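Local coordinates for conserved hypothetical secreted protein (Helicobacter pylori, PDB 4RNZ), which helps determine cell shape and is probably a zinc metalloendopeptidase of family M23 that acts on peptidoglycan, at residues 224-229 and 287-292; 231-236 and 283-288; 82-87 and 144-149. One frame throughout, in Å; residues are numbered along the deposited sequence.

Interaction 1 of 3, residues 224-229 and 287-292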
loop_
_atom_site.group_PDB
_atom_site.type_symbol
_atom_site.label_atom_id
_atom_site.label_comp_id
_atom_site.label_asym_id
_atom_site.label_seq_id
_atom_site.Cartn_x
_atom_site.Cartn_y
_atom_site.Cartn_z
ATOM N N TYR A 224 -14.168 -4.546 14.084
ATOM C CA TYR A 224 -15.604 -4.810 14.064
ATOM C C TYR A 224 -15.897 -5.614 15.302
ATOM O O TYR A 224 -15.419 -6.742 15.416
ATOM C CB TYR A 224 -15.992 -5.661 12.868
ATOM C CG TYR A 224 -15.968 -5.001 11.498
ATOM C CD1 TYR A 224 -16.927 -4.062 11.118
ATOM C CD2 TYR A 224 -15.012 -5.380 10.546
ATOM C CE1 TYR A 224 -16.913 -3.498 9.855
ATOM C CE2 TYR A 224 -15.000 -4.831 9.290
ATOM C CZ TYR A 224 -15.954 -3.895 8.941
ATOM O OH TYR A 224 -15.916 -3.359 7.675
ATOM N N ALA A 225 -16.629 -5.033 16.244
ATOM C CA ALA A 225 -17.060 -5.792 17.425
ATOM C C ALA A 225 -18.090 -6.822 16.970
ATOM O O ALA A 225 -19.040 -6.494 16.273
ATOM C CB ALA A 225 -17.644 -4.868 18.488
ATOM N N ALA A 226 -17.855 -8.077 17.306
ATOM C CA ALA A 226 -18.771 -9.140 16.964
ATOM C C ALA A 226 -18.703 -10.234 17.994
ATOM O O ALA A 226 -17.734 -10.352 18.719
ATOM C CB ALA A 226 -18.425 -9.711 15.616
ATOM N N LYS A 227 -19.722 -11.071 17.998
ATOM C CA LYS A 227 -19.774 -12.231 18.875
ATOM C C LYS A 227 -18.724 -13.246 18.536
ATOM O O LYS A 227 -18.447 -13.530 17.359
ATOM C CB LYS A 227 -21.151 -12.894 18.788
ATOM C CG LYS A 227 -21.258 -14.175 19.599
ATOM C CD LYS A 227 -22.696 -14.530 19.911
ATOM C CE LYS A 227 -22.764 -15.649 20.933
ATOM N NZ LYS A 227 -24.089 -15.623 21.609
ATOM N N HIS A 228 -18.148 -13.829 19.582
ATOM C CA HIS A 228 -17.189 -14.904 19.399
ATOM C C HIS A 228 -17.843 -15.995 18.563
ATOM O O HIS A 228 -19.001 -16.358 18.806
ATOM C CB HIS A 228 -16.722 -15.437 20.759
ATOM C CG HIS A 228 -15.595 -16.407 20.655
ATOM N ND1 HIS A 228 -15.792 -17.742 20.381
ATOM C CD2 HIS A 228 -14.256 -16.233 20.734
ATOM C CE1 HIS A 228 -14.624 -18.354 20.307
ATOM N NE2 HIS A 228 -13.676 -17.459 20.512
ATOM N N GLY A 229 -17.141 -16.492 17.545
ATOM C CA GLY A 229 -17.711 -17.510 16.653
ATOM C C GLY A 229 -18.437 -16.987 15.424
ATOM O O GLY A 229 -18.778 -17.764 14.530
ATOM N N GLY A 287 -13.513 -18.197 8.077
ATOM C CA GLY A 287 -13.263 -18.466 9.476
ATOM C C GLY A 287 -14.316 -17.888 10.406
ATOM O O GLY A 287 -15.448 -17.611 9.999
ATOM N N ARG A 288 -13.917 -17.677 11.650
ATOM C CA ARG A 288 -14.804 -17.264 12.691
ATOM C C ARG A 288 -14.093 -16.291 13.580
ATOM O O ARG A 288 -12.884 -16.441 13.837
ATOM C CB ARG A 288 -15.223 -18.473 13.537
ATOM C CG ARG A 288 -16.145 -19.469 12.860
ATOM C CD ARG A 288 -16.426 -20.617 13.841
ATOM N NE ARG A 288 -17.394 -21.576 13.328
ATOM C CZ ARG A 288 -18.717 -21.477 13.482
ATOM N NH1 ARG A 288 -19.262 -20.458 14.131
ATOM N NH2 ARG A 288 -19.498 -22.406 12.987
ATOM N N VAL A 289 -14.846 -15.335 14.106
ATOM C CA VAL A 289 -14.314 -14.323 15.005
ATOM C C VAL A 289 -13.786 -14.941 16.300
ATOM O O VAL A 289 -14.399 -15.855 16.873
ATOM C CB VAL A 289 -15.406 -13.298 15.382
ATOM C CG1 VAL A 289 -14.963 -12.373 16.500
ATOM C CG2 VAL A 289 -15.817 -12.482 14.170
ATOM N N GLY A 290 -12.659 -14.427 16.780
ATOM C CA GLY A 290 -12.152 -14.789 18.109
ATOM C C GLY A 290 -11.739 -13.552 18.862
ATOM O O GLY A 290 -12.153 -12.434 18.527
ATOM N N SER A 291 -10.933 -13.748 19.901
ATOM C CA SER A 291 -10.121 -12.657 20.450
ATOM C C SER A 291 -8.628 -13.042 20.558
ATOM O O SER A 291 -7.921 -12.514 21.420
ATOM C CB SER A 291 -10.658 -12.233 21.807
ATOM O OG SER A 291 -10.332 -13.212 22.758
ATOM N N THR A 292 -8.146 -13.923 19.666
ATOM C CA THR A 292 -6.728 -14.358 19.670
ATOM C C THR A 292 -5.814 -13.158 19.449
ATOM O O THR A 292 -6.202 -12.200 18.786
ATOM C CB THR A 292 -6.386 -15.473 18.613
ATOM O OG1 THR A 292 -6.871 -15.120 17.303
ATOM C CG2 THR A 292 -6.945 -16.852 19.028
#
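R288 reaches across to G229, and H228 lies over the backbone of V289. The R288 chain is extended from CG to NE, which carries the guanidinium out to G229 O. Its NH1 gives a hydrogen bond to G229 O at 2.8 Å, in the carbonyl plane on a lone pair. The oxygen is tilted 21° out of the guanidinium plane, and the bond is bent at the hydrogen. CG of R288 also lies 3.6 Å from G229 O. In H228, CG is anti to the backbone N (chi1 -172°), which brings CG, and with it the ring, beside V289 O. One ring face has V289 O over its centre, 3.9 Å above the plane. The ring carbon CD2 of H228 sits 3.7 Å from G290 CA. CB of V289 touches K227 O at 3.6 Å, and its CG2 branch meets A226 CB at 4.1 Å. G229 N donates a nearly straight bond of 2.9 Å to V289 O. That oxygen also accepts from S268 OG. The loop 226-229 is thus fastened to the end of strand 285-289 in the M23 domain. G229 is held through both its N and its O. Its carbonyl would help offset the charge of the R288 guanidinium.

Interaction 2 of 3, residues 231-236 and 283-288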
loop_
_atom_site.group_PDB
_atom_site.type_symbol
_atom_site.label_atom_id
_atom_site.label_comp_id
_atom_site.label_asym_id
_atom_site.label_seq_id
_atom_site.Cartn_x
_atom_site.Cartn_y
_atom_site.Cartn_z
ATOM N N LEU A 231 -19.370 -15.794 11.842
ATOM C CA LEU A 231 -18.793 -16.121 10.563
ATOM C C LEU A 231 -18.098 -14.920 9.913
ATOM O O LEU A 231 -18.626 -13.814 9.906
ATOM C CB LEU A 231 -19.845 -16.665 9.619
ATOM C CG LEU A 231 -20.538 -17.947 10.091
ATOM C CD1 LEU A 231 -21.387 -18.498 8.962
ATOM C CD2 LEU A 231 -19.535 -18.979 10.567
ATOM N N ILE A 232 -16.911 -15.179 9.355
ATOM C CA ILE A 232 -16.142 -14.186 8.616
ATOM C C ILE A 232 -16.102 -14.642 7.172
ATOM O O ILE A 232 -15.760 -15.800 6.873
ATOM C CB ILE A 232 -14.701 -14.051 9.155
ATOM C CG1 ILE A 232 -14.733 -13.659 10.646
ATOM C CG2 ILE A 232 -13.920 -13.005 8.351
ATOM C CD1 ILE A 232 -13.408 -13.833 11.357
ATOM N N HIS A 233 -16.501 -13.731 6.291
ATOM C CA HIS A 233 -16.592 -13.966 4.876
ATOM C C HIS A 233 -15.607 -13.059 4.155
ATOM O O HIS A 233 -15.454 -11.888 4.517
ATOM C CB HIS A 233 -17.995 -13.637 4.376
ATOM C CG HIS A 233 -19.069 -14.503 4.954
ATOM N ND1 HIS A 233 -19.745 -15.440 4.205
ATOM C CD2 HIS A 233 -19.591 -14.568 6.201
ATOM C CE1 HIS A 233 -20.622 -16.065 4.975
ATOM N NE2 HIS A 233 -20.559 -15.545 6.187
ATOM N N SER A 234 -14.972 -13.570 3.113
ATOM C CA SER A 234 -14.030 -12.764 2.322
ATOM C C SER A 234 -14.722 -11.568 1.687
ATOM O O SER A 234 -15.747 -11.710 1.028
ATOM C CB SER A 234 -13.393 -13.603 1.201
ATOM O OG SER A 234 -12.479 -12.815 0.449
ATOM N N ALA A 235 -14.136 -10.390 1.849
ATOM C CA ALA A 235 -14.701 -9.175 1.279
ATOM C C ALA A 235 -14.518 -9.107 -0.219
ATOM O O ALA A 235 -15.100 -8.220 -0.858
ATOM C CB ALA A 235 -14.059 -7.962 1.904
ATOM N N SER A 236 -13.688 -10.011 -0.767
ATOM C CA SER A 236 -13.356 -10.012 -2.180
ATOM C C SER A 236 -12.943 -11.401 -2.668
ATOM O O SER A 236 -12.718 -12.325 -1.881
ATOM C CB SER A 236 -12.174 -9.079 -2.450
ATOM O OG SER A 236 -10.980 -9.629 -1.898
ATOM N N GLY A 283 -17.484 -13.399 -0.510
ATOM C CA GLY A 283 -18.615 -13.987 0.210
ATOM C C GLY A 283 -18.345 -15.349 0.793
ATOM O O GLY A 283 -19.159 -15.890 1.532
ATOM N N GLN A 284 -17.206 -15.930 0.457
ATOM C CA GLN A 284 -16.872 -17.255 0.953
ATOM C C GLN A 284 -16.479 -17.174 2.413
ATOM O O GLN A 284 -15.748 -16.266 2.797
ATOM C CB GLN A 284 -15.707 -17.778 0.140
ATOM C CG GLN A 284 -15.209 -19.168 0.497
ATOM C CD GLN A 284 -14.158 -19.608 -0.488
ATOM O OE1 GLN A 284 -14.146 -19.177 -1.626
ATOM N NE2 GLN A 284 -13.300 -20.482 -0.069
ATOM N N ILE A 285 -16.925 -18.135 3.222
ATOM C CA ILE A 285 -16.569 -18.187 4.650
ATOM C C ILE A 285 -15.075 -18.524 4.766
ATOM O O ILE A 285 -14.631 -19.480 4.176
ATOM C CB ILE A 285 -17.396 -19.259 5.417
ATOM C CG1 ILE A 285 -18.890 -18.884 5.432
ATOM C CG2 ILE A 285 -16.932 -19.372 6.868
ATOM C CD1 ILE A 285 -19.838 -20.021 5.743
ATOM N N ILE A 286 -14.319 -17.729 5.515
ATOM C CA ILE A 286 -12.898 -17.991 5.718
ATOM C C ILE A 286 -12.538 -18.280 7.176
ATOM O O ILE A 286 -11.396 -18.644 7.467
ATOM C CB ILE A 286 -12.027 -16.844 5.148
ATOM C CG1 ILE A 286 -12.402 -15.486 5.753
ATOM C CG2 ILE A 286 -12.197 -16.768 3.646
ATOM C CD1 ILE A 286 -11.451 -14.375 5.318
ATOM N N GLY A 287 -13.513 -18.197 8.077
ATOM C CA GLY A 287 -13.263 -18.466 9.476
ATOM C C GLY A 287 -14.316 -17.888 10.406
ATOM O O GLY A 287 -15.448 -17.611 9.999
ATOM N N ARG A 288 -13.917 -17.677 11.650
ATOM C CA ARG A 288 -14.804 -17.264 12.691
ATOM C C ARG A 288 -14.093 -16.291 13.580
ATOM O O ARG A 288 -12.884 -16.441 13.837
ATOM C CB ARG A 288 -15.223 -18.473 13.537
ATOM C CG ARG A 288 -16.145 -19.469 12.860
ATOM C CD ARG A 288 -16.426 -20.617 13.841
ATOM N NE ARG A 288 -17.394 -21.576 13.328
ATOM C CZ ARG A 288 -18.717 -21.477 13.482
ATOM N NH1 ARG A 288 -19.262 -20.458 14.131
ATOM N NH2 ARG A 288 -19.498 -22.406 12.987
#
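The H233 ring has I285 CA over one face, 4.2 Å above the plane and offset toward the rim. At the ring edge, ND1 donates to G283 O at 2.8 Å. The acceptor is in the ring plane, but ND1 stands above the carbonyl plane of G283. The bond is nearly straight, at 174°, and fixes the rotation of the ring. CE1 of H233 packs at 3.3 Å on CG1 of I285, whose side chain runs alongside. The R288 guanidinium, bonded through NH1 to G229 O, carries CD2 of L231 over the centre of one face, 3.8 Å above the plane. The other L231 branch, CD1, meets I285 CD1. On the opposite face of the sheet, CG2 of I232 touches CG1 of I286 at 3.9 Å, the side chains crossing at about a right angle. The strands pair antiparallel: I232 N donates to G287 O at 2.9 Å, S234 N to Q284 O, and G283 N to S234 O. A classic beta bulge puts I286 and G287 opposite the single residue I232, which shifts the register by one before H233. I232 O takes a 2.8 Å bond from I286 N and a weak one from G287 N. I232 and I286 also pack on Y264. The buried I232 and I286 side is apolar, while the face of H233, I285, L231 and R288 mixes aliphatic contact with the ND1-H bond and a guanidinium.

Interaction 3 of 3, residues 82-87 and 144-149. With GOL (glycerol), chain H; PO4 (phosphate ion), chain G.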
loop_
_atom_site.group_PDB
_atom_site.type_symbol
_atom_site.label_atom_id
_atom_site.label_comp_id
_atom_site.label_asym_id
_atom_site.label_seq_id
_atom_site.Cartn_x
_atom_site.Cartn_y
_atom_site.Cartn_z
ATOM N N ILE A 82 6.883 6.090 15.987
ATOM C CA ILE A 82 7.207 7.454 15.590
ATOM C C ILE A 82 7.083 7.671 14.089
ATOM O O ILE A 82 7.126 6.703 13.334
ATOM C CB ILE A 82 8.635 7.831 16.050
ATOM C CG1 ILE A 82 9.678 6.983 15.345
ATOM C CG2 ILE A 82 8.762 7.677 17.560
ATOM C CD1 ILE A 82 11.103 7.470 15.562
ATOM N N PRO A 83 6.974 8.941 13.647
ATOM C CA PRO A 83 6.973 9.238 12.204
ATOM C C PRO A 83 8.276 8.853 11.508
ATOM O O PRO A 83 9.334 8.811 12.148
ATOM C CB PRO A 83 6.800 10.761 12.152
ATOM C CG PRO A 83 6.206 11.135 13.458
ATOM C CD PRO A 83 6.726 10.149 14.454
ATOM N N ILE A 84 8.171 8.535 10.223
ATOM C CA ILE A 84 9.293 8.334 9.327
ATOM C C ILE A 84 9.524 9.639 8.590
ATOM O O ILE A 84 8.600 10.200 7.978
ATOM C CB ILE A 84 9.039 7.233 8.284
ATOM C CG1 ILE A 84 8.797 5.869 8.951
ATOM C CG2 ILE A 84 10.231 7.092 7.361
ATOM C CD1 ILE A 84 8.377 4.779 7.968
ATOM N N ILE A 85 10.761 10.120 8.648
ATOM C CA ILE A 85 11.150 11.315 7.918
ATOM C C ILE A 85 11.653 10.873 6.552
ATOM O O ILE A 85 12.519 10.008 6.430
ATOM C CB ILE A 85 12.237 12.149 8.647
ATOM C CG1 ILE A 85 11.752 12.595 10.025
ATOM C CG2 ILE A 85 12.573 13.402 7.842
ATOM C CD1 ILE A 85 12.867 13.110 10.925
ATOM N N PHE A 86 11.091 11.467 5.506
ATOM C CA PHE A 86 11.460 11.071 4.160
ATOM C C PHE A 86 11.404 12.215 3.176
ATOM O O PHE A 86 10.727 13.223 3.412
ATOM C CB PHE A 86 10.555 9.922 3.672
ATOM C CG PHE A 86 9.099 10.288 3.593
ATOM C CD1 PHE A 86 8.587 10.927 2.465
ATOM C CD2 PHE A 86 8.232 9.990 4.637
ATOM C CE1 PHE A 86 7.255 11.272 2.397
ATOM C CE2 PHE A 86 6.887 10.332 4.573
ATOM C CZ PHE A 86 6.396 10.970 3.451
ATOM N N THR A 87 12.118 12.022 2.070
ATOM C CA THR A 87 12.107 12.951 0.948
ATOM C C THR A 87 11.341 12.306 -0.219
ATOM O O THR A 87 11.412 11.091 -0.428
ATOM C CB THR A 87 13.552 13.323 0.540
ATOM O OG1 THR A 87 14.163 14.010 1.638
ATOM C CG2 THR A 87 13.562 14.255 -0.638
ATOM N N ASP A 144 9.408 7.664 -2.372
ATOM C CA ASP A 144 9.849 8.234 -1.093
ATOM C C ASP A 144 11.243 7.698 -0.753
ATOM O O ASP A 144 11.538 6.536 -1.019
ATOM C CB ASP A 144 8.862 7.942 0.030
ATOM C CG ASP A 144 7.545 8.661 -0.123
ATOM O OD1 ASP A 144 7.438 9.661 -0.841
ATOM O OD2 ASP A 144 6.594 8.231 0.533
ATOM N N TYR A 145 12.084 8.557 -0.183
ATOM C CA TYR A 145 13.494 8.236 0.060
ATOM C C TYR A 145 13.892 8.537 1.501
ATOM O O TYR A 145 13.472 9.545 2.063
ATOM C CB TYR A 145 14.388 9.091 -0.839
ATOM C CG TYR A 145 14.262 8.763 -2.296
ATOM C CD1 TYR A 145 13.202 9.262 -3.059
ATOM C CD2 TYR A 145 15.190 7.966 -2.923
ATOM C CE1 TYR A 145 13.083 8.953 -4.414
ATOM C CE2 TYR A 145 15.083 7.657 -4.282
ATOM C CZ TYR A 145 14.027 8.145 -5.014
ATOM O OH TYR A 145 13.928 7.832 -6.370
ATOM N N ARG A 146 14.723 7.663 2.058
ATOM C CA ARG A 146 15.332 7.856 3.377
ATOM C C ARG A 146 16.820 7.768 3.206
ATOM O O ARG A 146 17.328 6.760 2.702
ATOM C CB ARG A 146 14.927 6.751 4.342
ATOM C CG ARG A 146 13.547 6.909 4.853
ATOM C CD ARG A 146 13.242 5.732 5.744
ATOM N NE ARG A 146 13.785 5.930 7.087
ATOM C CZ ARG A 146 13.408 5.214 8.130
ATOM N NH1 ARG A 146 12.477 4.279 7.966
ATOM N NH2 ARG A 146 13.921 5.459 9.340
ATOM N N VAL A 147 17.490 8.810 3.656
ATOM C CA VAL A 147 18.908 9.073 3.374
ATOM C C VAL A 147 19.340 8.559 2.005
ATOM O O VAL A 147 20.202 7.702 1.867
ATOM C CB VAL A 147 19.828 8.617 4.525
ATOM C CG1 VAL A 147 19.799 7.101 4.709
ATOM C CG2 VAL A 147 21.253 9.147 4.318
ATOM N N GLY A 148 18.655 9.081 0.997
ATOM C CA GLY A 148 19.010 8.857 -0.387
ATOM C C GLY A 148 18.445 7.591 -0.980
ATOM O O GLY A 148 18.572 7.389 -2.174
ATOM N N GLN A 149 17.789 6.764 -0.165
ATOM C CA GLN A 149 17.450 5.418 -0.551
ATOM C C GLN A 149 15.937 5.249 -0.663
ATOM O O GLN A 149 15.218 5.462 0.308
ATOM C CB GLN A 149 17.953 4.487 0.527
ATOM C CG GLN A 149 17.967 3.038 0.130
ATOM C CD GLN A 149 19.352 2.564 -0.238
ATOM O OE1 GLN A 149 20.296 3.363 -0.339
ATOM N NE2 GLN A 149 19.491 1.256 -0.430
HETATM C C1 GOL H . 16.222 10.498 8.113
HETATM O O1 GOL H . 15.316 11.467 7.563
HETATM C C2 GOL H . 15.591 9.173 8.548
HETATM O O2 GOL H . 14.415 8.812 7.802
HETATM C C3 GOL H . 16.693 8.127 8.609
HETATM O O3 GOL H . 16.206 6.788 8.727
HETATM P P PO4 G . 16.924 7.885 -7.946
HETATM O O1 PO4 G . 15.749 6.987 -7.584
HETATM O O2 PO4 G . 17.889 7.063 -8.767
HETATM O O3 PO4 G . 17.630 8.410 -6.714
HETATM O O4 PO4 G . 16.523 9.107 -8.737
#
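F86 stacks on D144, with ring and carboxylate planes 27° apart. OD2 of D144 lies over one ring face, 3.6 Å above the plane and toward the rim. D144 also forms a salt bridge with R88, which would partly balance its charge beside the ring. The R146 chain bends at chi3 (82°). One face of its guanidinium takes CG2 of I84, 3.4 Å above the plane and offset toward the rim, and the two side chains cross at about a right angle. NH2 of R146 donates to glycerol O3 at 2.7 Å and also bonds Q67. Glycerol O2 donates to I85 O at 2.6 Å. This molecule, probably from the crystallisation liquor, bridges the two segments. The backbones of T87 and Y145 form an antiparallel hydrogen-bonded pair. T87 N donates to Y145 O at 2.8 Å, and Y145 N to T87 O. A type I' turn from R146 to Q149 leads into strand 149-151, whose F151 touches F86, D144 and R146. Residues 84-86 link strand 76-83, an outermost strand of the N-terminal sheet, to strand 87-96 of the next sheet. R146 packs back on L59 and P61, so the contact bridges the two sheets.

Interaction 3 comes first along the chain and closes before the other two open. It lies at the passage from the N-terminal sheet to the sheet of the second domain, away from the metal sites. Interactions 1 and 2 both lie in the M23 domain, which supplies three of the four zinc ligands. Their centres are about 12 Å apart. They share G287, R288 and strand 285-289, and they touch where V289 N meets I232 CD1 at 3.4 Å. Interaction 2 pairs strands of a small three-stranded sheet. Interaction 1 ties the loop after strand 222-225, from the larger sheet, to the end of 285-289. Interaction 3 is centred about 37 Å from each of them.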